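Local coordinates for acetyltransferase, GNAT family (Colwellia psychrerythraea, PDB 3IWG), which is probably an acyltransferase of the GNAT family, moving an acyl group, most likely acetyl from acetyl-CoA, to an acceptor not yet identified, at residues Q171-L176 with K180-Y185; R198-Y203 with Y207-M212. All coordinates share one frame; numbering follows the deposited sequence.

Contact 1: residues Q171-L176 with K180-Y185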
# COMPACT_ATOMS: atom_id res chain seq x y z
N GLN A 171 2.26 0.97 3.23
CA GLN A 171 1.79 0.91 1.84
C GLN A 171 0.75 1.97 1.55
O GLN A 171 0.80 2.64 0.54
CB GLN A 171 1.22 -0.47 1.48
CG GLN A 171 2.29 -1.63 1.50
CD GLN A 171 3.48 -1.41 0.55
OE1 GLN A 171 3.32 -1.03 -0.61
NE2 GLN A 171 4.66 -1.68 1.06
N TYR A 172 -0.19 2.14 2.44
CA TYR A 172 -1.29 3.09 2.19
C TYR A 172 -0.77 4.52 2.06
O TYR A 172 -1.07 5.23 1.10
CB TYR A 172 -2.25 3.01 3.34
CG TYR A 172 -3.37 3.98 3.27
CD1 TYR A 172 -4.53 3.68 2.57
CD2 TYR A 172 -3.30 5.18 3.96
CE1 TYR A 172 -5.57 4.62 2.50
CE2 TYR A 172 -4.30 6.12 3.89
CZ TYR A 172 -5.42 5.83 3.17
OH TYR A 172 -6.43 6.73 3.13
N TYR A 173 0.10 4.88 2.98
CA TYR A 173 0.73 6.17 2.96
C TYR A 173 1.75 6.31 1.85
O TYR A 173 1.84 7.35 1.25
CB TYR A 173 1.32 6.50 4.33
CG TYR A 173 0.36 7.01 5.38
CD1 TYR A 173 -0.81 7.70 5.05
CD2 TYR A 173 0.71 6.92 6.73
CE1 TYR A 173 -1.65 8.21 6.07
CE2 TYR A 173 -0.11 7.45 7.75
CZ TYR A 173 -1.27 8.09 7.41
OH TYR A 173 -2.01 8.60 8.44
N GLY A 174 2.48 5.25 1.51
CA GLY A 174 3.42 5.34 0.38
C GLY A 174 2.70 5.70 -0.91
O GLY A 174 3.11 6.56 -1.70
N ASN A 175 1.59 5.04 -1.10
CA ASN A 175 0.77 5.31 -2.23
C ASN A 175 0.17 6.72 -2.17
O ASN A 175 0.14 7.41 -3.18
CB ASN A 175 -0.31 4.26 -2.29
CG ASN A 175 -1.14 4.37 -3.54
OD1 ASN A 175 -2.31 4.59 -3.45
ND2 ASN A 175 -0.52 4.17 -4.71
N LEU A 176 -0.29 7.20 -1.01
CA LEU A 176 -0.84 8.57 -0.98
C LEU A 176 0.24 9.62 -1.31
O LEU A 176 -0.02 10.60 -2.00
CB LEU A 176 -1.47 8.86 0.35
CG LEU A 176 -2.99 8.72 0.63
CD1 LEU A 176 -3.77 7.72 -0.20
CD2 LEU A 176 -3.20 8.49 2.11
N LYS A 180 0.40 12.46 -4.18
CA LYS A 180 0.36 13.81 -3.58
C LYS A 180 -0.96 14.15 -2.82
O LYS A 180 -1.50 15.25 -2.89
CB LYS A 180 0.67 14.85 -4.68
CG LYS A 180 1.89 14.44 -5.56
CD LYS A 180 2.48 15.63 -6.31
CE LYS A 180 3.56 15.23 -7.36
NZ LYS A 180 3.28 15.89 -8.70
N GLU A 181 -1.45 13.18 -2.06
CA GLU A 181 -2.70 13.36 -1.33
C GLU A 181 -2.51 13.53 0.16
O GLU A 181 -3.50 13.72 0.90
CB GLU A 181 -3.66 12.21 -1.64
CG GLU A 181 -4.13 12.22 -3.07
CD GLU A 181 -4.94 11.00 -3.45
OE1 GLU A 181 -4.90 10.00 -2.71
OE2 GLU A 181 -5.60 11.02 -4.52
N LEU A 182 -1.28 13.42 0.64
CA LEU A 182 -1.06 13.42 2.09
C LEU A 182 -0.39 14.71 2.52
O LEU A 182 0.53 15.17 1.86
CB LEU A 182 -0.22 12.21 2.50
CG LEU A 182 0.14 11.98 4.00
CD1 LEU A 182 -1.06 11.74 4.88
CD2 LEU A 182 1.14 10.79 4.09
N PHE A 183 -0.85 15.28 3.64
CA PHE A 183 -0.23 16.48 4.17
C PHE A 183 0.00 16.37 5.69
O PHE A 183 -0.69 15.64 6.39
CB PHE A 183 -1.11 17.71 3.89
CG PHE A 183 -1.31 17.99 2.43
CD1 PHE A 183 -2.19 17.25 1.69
CD2 PHE A 183 -0.64 19.03 1.81
CE1 PHE A 183 -2.37 17.50 0.34
CE2 PHE A 183 -0.84 19.27 0.44
CZ PHE A 183 -1.72 18.50 -0.28
N GLY A 184 0.96 17.15 6.17
CA GLY A 184 1.32 17.16 7.57
C GLY A 184 1.30 18.56 8.12
O GLY A 184 1.63 19.51 7.41
N TYR A 185 0.89 18.67 9.37
CA TYR A 185 0.93 19.93 10.08
C TYR A 185 1.93 19.74 11.20
O TYR A 185 1.72 18.92 12.09
CB TYR A 185 -0.46 20.29 10.60
CG TYR A 185 -0.60 21.57 11.39
CD1 TYR A 185 -0.05 22.77 10.93
CD2 TYR A 185 -1.34 21.60 12.56
CE1 TYR A 185 -0.21 23.95 11.64
CE2 TYR A 185 -1.49 22.78 13.31
CZ TYR A 185 -0.93 23.94 12.84
OH TYR A 185 -1.11 25.09 13.55

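Contact 2: residues R198-Y203 with Y207-M212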
# COMPACT_ATOMS: atom_id res chain seq x y z
N ARG A 198 -8.03 13.10 -1.05
CA ARG A 198 -7.90 12.02 -2.00
C ARG A 198 -8.77 12.21 -3.20
O ARG A 198 -9.95 12.49 -3.07
CB ARG A 198 -8.36 10.73 -1.40
CG ARG A 198 -7.65 10.28 -0.10
CD ARG A 198 -8.51 9.12 0.47
NE ARG A 198 -8.38 9.15 1.89
CZ ARG A 198 -9.33 9.34 2.79
NH1 ARG A 198 -8.95 9.36 4.06
NH2 ARG A 198 -10.61 9.40 2.47
N LEU A 199 -8.21 11.99 -4.36
CA LEU A 199 -8.98 12.06 -5.58
C LEU A 199 -9.53 10.71 -5.83
O LEU A 199 -8.99 9.74 -5.36
CB LEU A 199 -8.11 12.46 -6.76
CG LEU A 199 -7.95 13.97 -6.87
CD1 LEU A 199 -7.50 14.58 -5.57
CD2 LEU A 199 -6.98 14.32 -8.07
N PHE A 200 -10.60 10.67 -6.60
CA PHE A 200 -11.15 9.43 -7.14
C PHE A 200 -10.68 9.21 -8.58
O PHE A 200 -10.73 10.12 -9.42
CB PHE A 200 -12.64 9.55 -7.17
CG PHE A 200 -13.24 9.58 -5.81
CD1 PHE A 200 -13.57 8.40 -5.16
CD2 PHE A 200 -13.50 10.79 -5.18
CE1 PHE A 200 -14.16 8.43 -3.91
CE2 PHE A 200 -14.06 10.83 -3.92
CZ PHE A 200 -14.41 9.65 -3.28
N ASP A 201 -10.24 8.00 -8.88
CA ASP A 201 -9.78 7.74 -10.23
C ASP A 201 -10.92 7.57 -11.27
O ASP A 201 -10.70 7.80 -12.46
CB ASP A 201 -8.79 6.56 -10.23
CG ASP A 201 -7.45 6.91 -9.57
OD1 ASP A 201 -7.14 8.12 -9.36
OD2 ASP A 201 -6.71 5.98 -9.24
N GLN A 202 -12.12 7.20 -10.81
CA GLN A 202 -13.28 7.03 -11.68
C GLN A 202 -14.58 7.37 -10.95
O GLN A 202 -14.65 7.37 -9.74
CB GLN A 202 -13.40 5.57 -12.13
CG GLN A 202 -12.19 4.72 -11.78
CD GLN A 202 -12.54 3.29 -11.37
OE1 GLN A 202 -12.46 2.94 -10.17
NE2 GLN A 202 -12.95 2.45 -12.36
N TYR A 203 -15.61 7.63 -11.73
CA TYR A 203 -16.99 7.83 -11.24
C TYR A 203 -17.23 9.11 -10.48
O TYR A 203 -18.31 9.73 -10.64
CB TYR A 203 -17.45 6.68 -10.33
CG TYR A 203 -17.21 5.32 -10.91
CD1 TYR A 203 -17.67 5.00 -12.19
CD2 TYR A 203 -16.52 4.34 -10.21
CE1 TYR A 203 -17.44 3.75 -12.74
CE2 TYR A 203 -16.31 3.06 -10.76
CZ TYR A 203 -16.77 2.79 -12.02
OH TYR A 203 -16.56 1.56 -12.58
N TYR A 207 -14.95 15.13 -7.09
CA TYR A 207 -14.86 15.26 -5.65
C TYR A 207 -13.51 14.88 -5.04
O TYR A 207 -12.70 14.13 -5.63
CB TYR A 207 -15.94 14.40 -5.02
CG TYR A 207 -17.35 14.78 -5.48
CD1 TYR A 207 -18.05 15.78 -4.83
CD2 TYR A 207 -17.97 14.13 -6.56
CE1 TYR A 207 -19.35 16.13 -5.22
CE2 TYR A 207 -19.28 14.48 -6.97
CZ TYR A 207 -19.97 15.49 -6.30
OH TYR A 207 -21.27 15.86 -6.67
N ALA A 208 -13.27 15.43 -3.85
CA ALA A 208 -12.13 15.05 -3.03
C ALA A 208 -12.66 14.50 -1.70
O ALA A 208 -13.53 15.10 -1.07
CB ALA A 208 -11.22 16.22 -2.81
N ASP A 209 -12.14 13.36 -1.27
CA ASP A 209 -12.57 12.71 -0.06
C ASP A 209 -11.48 12.98 1.00
O ASP A 209 -10.34 12.56 0.83
CB ASP A 209 -12.69 11.23 -0.36
CG ASP A 209 -13.35 10.40 0.76
OD1 ASP A 209 -13.87 10.93 1.78
OD2 ASP A 209 -13.38 9.17 0.57
N LEU A 210 -11.85 13.69 2.07
CA LEU A 210 -10.89 14.14 3.07
C LEU A 210 -10.85 13.26 4.31
O LEU A 210 -11.84 12.70 4.73
CB LEU A 210 -11.21 15.57 3.48
CG LEU A 210 -11.54 16.52 2.34
CD1 LEU A 210 -11.82 17.95 2.85
CD2 LEU A 210 -10.45 16.51 1.25
N GLY A 211 -9.67 13.12 4.89
CA GLY A 211 -9.50 12.48 6.21
C GLY A 211 -8.45 13.23 6.99
O GLY A 211 -7.64 13.95 6.43
N MSE A 212 -8.50 13.11 8.31
CA MSE A 212 -7.49 13.69 9.16
C MSE A 212 -7.27 12.84 10.43
O MSE A 212 -8.15 12.11 10.88
CB MSE A 212 -7.82 15.10 9.65
CG MSE A 212 -9.09 15.73 9.20
SE MSE A 212 -10.63 15.30 10.26
CE MSE A 212 -11.39 13.79 9.37
O HOH W 1 -11.60 12.88 -7.71

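Contact 1: residues Q171-L176 with K180-Y185
A Schellman motif ends helix 166-178 and turns the chain into strand 182-187, with L176 and E181 joined across the turn: E181 N donates to L176 O at 3.0 Å and nearly straight, 176° at the hydrogen. The positive phi of K180 lets the backbone reverse here, and its CB points away from residues 171-176. Behind the turn the contact is apolar. L182 has CG anti to the backbone N (chi1 -180°), which brings both methyls to the Y173 ring. CD2 makes an off-centre CH-pi contact, 4.3 Å from the Y173 ring centroid and 30° off its normal, while CD1 comes obliquely to Y173 CE1 at 3.8 Å. At the root of the two side chains, L176 CB meets L182 CB at 4.2 Å. L176 also sends CD2 to the edge of the Y173 ring, in its plane, and lays CD1 over the rim of one face of Y172. The E181 side chain crosses that of L176 at about a right angle, bringing OE1 to within 3.6 Å of L176 CD1; its OE2 is salt-bridged to R179 and has a further backbone partner on L199. A serine in place of Y173 would probably leave both L182 methyls without their aromatic partner and open a gap between helix and strand. On the helix, N175 ND2 hydrogen-bonds to N175 OD1 of the second subunit. Y173 and L182 also pack on F154 of helix 151-162, which lies against the same apolar patch, and strand 182-187 runs between strands 144-145 and 190-199.

Contact 2: residues R198-Y203 with Y207-M212
R198 and D209 face each other across an antiparallel hydrogen-bonded pair, with their side chains on the same face of the sheet and their flat ends almost perpendicular: the guanidinium and carboxylate planes stand 88° apart. D209 OD2 lies at the edge of the guanidinium, in its plane, and makes a rather long salt bridge to R198 NH2 at 3.4 Å. The arginine runs alongside the partner strand, CG anti to its own carbonyl carbon (chi1 -57°), and its aliphatic part passes D209 O, with R198 CB 3.5 Å from that oxygen; a bend at chi3 follows. NH1 comes 3.8 Å from G211 CA, a place where the lack of a side chain lets the guanidinium settle. Its charge is shared, since NH1 also bridges to E196, and D209 OD2 has a weak further bond from G33 N. F200 comes to D209 from the side away from the guanidinium. Ring and carboxylate planes are 5° apart, but there is no stack: CZ touches D209 CB at 3.7 Å, obliquely to the ring, while the CD2 edge points at Y207 O in the ring plane. Where the two strands part, a water takes over from direct backbone pairing: it accepts from F200 N at 2.7 Å and donates to Y207 O, also at 2.7 Å. The direct bonds R198 N to D209 O and D209 N to R198 O hold the pair just before this point. These segments form the loop end of the antiparallel hairpin of strands 190-199 and 207-214, which by chain order probably corresponds to the beta3-beta4 hairpin of the GNAT fold, its second strand leading to helix 223-237.

Contact 1 finishes before contact 2 begins, and strand 190-199 is shared ground, pairing with strand 182-187 on one side and strand 207-214 on the other. The centres lie about 13 Å apart, but the two meet directly. E181 OE2 probably accepts a hydrogen bond from L199 N at 2.8 Å, and E181 CD packs against R198 CA at 3.5 Å. The helix end in contact 1 is thereby tied to the hairpin end in contact 2. R198 NE gives a weak hydrogen bond to Y172 OH. In GNAT enzymes acetyl-CoA binds where the strands corresponding to 207-214 and 241-247 splay apart; contact 2 sits at the still-paired end, so neither contact can be placed in the site.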